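Local coordinates for protein Tv2483 (Treponema vincentii, PDB 6DET) that selectively binds L-arginine as a periplasmic-type solute-binding lipoprotein, probably delivering it to an ABC transporter, at residues A[37-42]-A[94-99]. Numbering follows the deposited sequence.
Sequences ALVIGV and GVIDCI
The carboxylate of Asp97 is the flat group that meets strand 37-42: OD2 takes the backbone N-H of Val39, which arrives on the anti side, 27° out of the carboxylate plane, while OD1 forms a salt bridge with Arg224. CB of Val39 covers the face from which that N-H comes, 3.8 Å from OD2, whereas CD1 of Leu38 lies obliquely to the other side, touching CB of Asp97 at 3.5 Å. The setting is the start of a parallel strand pair in a family 3 solute-binding protein, and it exemplifies how a side chain can stand in for the backbone where a strand has not yet begun. Asp97 OD2 lies 3.0 Å from Val39 N in a nearly straight bond (169°), and the carbonyl O of the same Val39 receives Asp97 N at 2.8 Å and, weakly, Cys98 N. The regular ladder then takes over, with Gly41 N bonded to Cys98 O. With CG beside its own backbone N (chi1 -65°), the Asp97 carboxylate is carried to Val39 N while the main-chain N-H remains turned to Val39 O.

Apolar packing occupies both sides of this ladder. On one, SG of Cys98 lies against CG1 of Ile40 and the more distant CD2 of Leu38, with Phe66 of helix 61-73 packing against all three residues. On the other, Ile96 covers Gly41, and the side chain of Ile99 is about 7 Å from the bound arginine. At the turn leaving helix 87-92, CG1 of Val39 slips beside Ile96, meeting its CG2 at 3.7 Å and the carbonyl O of Val95 at 3.5 Å.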
loop_
_atom_site.group_PDB
_atom_site.type_symbol
_atom_site.label_atom_id
_atom_site.label_comp_id
_atom_site.label_asym_id
_atom_site.label_seq_id
_atom_site.Cartn_x
_atom_site.Cartn_y
_atom_site.Cartn_z
ATOM N N ALA A 37 8.911 -21.527 -2.483
ATOM C CA ALA A 37 8.431 -20.500 -1.568
ATOM C C ALA A 37 8.541 -19.120 -2.180
ATOM O O ALA A 37 9.475 -18.828 -2.923
ATOM C CB ALA A 37 9.234 -20.541 -0.278
ATOM N N LEU A 38 7.623 -18.238 -1.780
ATOM C CA LEU A 38 7.659 -16.855 -2.206
ATOM C C LEU A 38 7.657 -16.018 -0.941
ATOM O O LEU A 38 6.804 -16.229 -0.073
ATOM C CB LEU A 38 6.468 -16.485 -3.075
ATOM C CG LEU A 38 6.512 -15.056 -3.622
ATOM C CD1 LEU A 38 7.557 -14.876 -4.717
ATOM C CD2 LEU A 38 5.142 -14.639 -4.159
ATOM N N VAL A 39 8.648 -15.146 -0.813
ATOM C CA VAL A 39 8.785 -14.286 0.368
ATOM C C VAL A 39 8.151 -12.943 0.038
ATOM O O VAL A 39 8.635 -12.203 -0.833
ATOM C CB VAL A 39 10.251 -14.136 0.793
ATOM C CG1 VAL A 39 10.364 -13.185 1.980
ATOM C CG2 VAL A 39 10.852 -15.503 1.136
ATOM N N ILE A 40 7.049 -12.633 0.723
ATOM C CA ILE A 40 6.260 -11.428 0.466
ATOM C C ILE A 40 6.549 -10.475 1.627
ATOM O O ILE A 40 6.168 -10.760 2.760
ATOM C CB ILE A 40 4.752 -11.733 0.381
ATOM C CG1 ILE A 40 4.445 -12.802 -0.691
ATOM C CG2 ILE A 40 3.948 -10.453 0.117
ATOM C CD1 ILE A 40 3.996 -14.113 -0.082
ATOM N N GLY A 41 7.262 -9.384 1.369
ATOM C CA GLY A 41 7.525 -8.396 2.403
ATOM C C GLY A 41 6.297 -7.538 2.644
ATOM O O GLY A 41 5.673 -7.053 1.696
ATOM N N VAL A 42 5.961 -7.333 3.919
ATOM C CA VAL A 42 4.781 -6.552 4.276
ATOM C C VAL A 42 5.123 -5.675 5.465
ATOM O O VAL A 42 5.922 -6.049 6.335
ATOM C CB VAL A 42 3.559 -7.443 4.626
ATOM C CG1 VAL A 42 3.025 -8.157 3.379
ATOM C CG2 VAL A 42 3.938 -8.472 5.684
ATOM N N GLY A 94 17.602 -9.789 -2.027
ATOM C CA GLY A 94 17.013 -11.115 -2.004
ATOM C C GLY A 94 16.461 -11.587 -0.678
ATOM O O GLY A 94 16.098 -12.766 -0.569
ATOM N N VAL A 95 16.389 -10.715 0.334
ATOM C CA VAL A 95 15.745 -11.092 1.587
ATOM C C VAL A 95 14.263 -11.367 1.363
ATOM O O VAL A 95 13.703 -12.303 1.956
ATOM C CB VAL A 95 15.957 -10.002 2.657
ATOM C CG1 VAL A 95 15.220 -10.381 3.940
ATOM C CG2 VAL A 95 17.447 -9.814 2.915
ATOM N N ILE A 96 13.608 -10.553 0.526
ATOM C CA ILE A 96 12.240 -10.788 0.078
ATOM C C ILE A 96 12.240 -10.934 -1.440
ATOM O O ILE A 96 13.200 -10.573 -2.119
ATOM C CB ILE A 96 11.284 -9.675 0.505
ATOM C CG1 ILE A 96 11.721 -8.338 -0.111
ATOM C CG2 ILE A 96 11.328 -9.603 2.036
ATOM C CD1 ILE A 96 10.900 -7.062 0.372
ATOM N N ASP A 97 11.120 -11.438 -1.961
ATOM C CA ASP A 97 10.925 -11.598 -3.407
ATOM C C ASP A 97 9.990 -10.550 -3.997
ATOM O O ASP A 97 10.004 -10.332 -5.221
ATOM C CB ASP A 97 10.366 -12.995 -3.715
ATOM C CG ASP A 97 11.352 -14.109 -3.353
ATOM O OD1 ASP A 97 12.555 -13.962 -3.653
ATOM O OD2 ASP A 97 10.925 -15.129 -2.782
ATOM N N CYS A 98 9.165 -9.927 -3.169
ATOM C CA CYS A 98 8.214 -8.932 -3.650
ATOM C C CYS A 98 7.728 -8.139 -2.447
ATOM O O CYS A 98 8.008 -8.493 -1.293
ATOM C CB CYS A 98 7.055 -9.588 -4.389
ATOM S SG CYS A 98 6.028 -10.663 -3.401
ATOM N N ILE A 99 7.008 -7.050 -2.734
ATOM C CA ILE A 99 6.541 -6.110 -1.711
ATOM C C ILE A 99 5.050 -5.892 -1.920
ATOM O O ILE A 99 4.619 -5.630 -3.045
ATOM C CB ILE A 99 7.258 -4.751 -1.791
ATOM C CG1 ILE A 99 8.787 -4.912 -1.793
ATOM C CG2 ILE A 99 6.842 -3.879 -0.589
ATOM C CD1 ILE A 99 9.514 -3.689 -2.319
#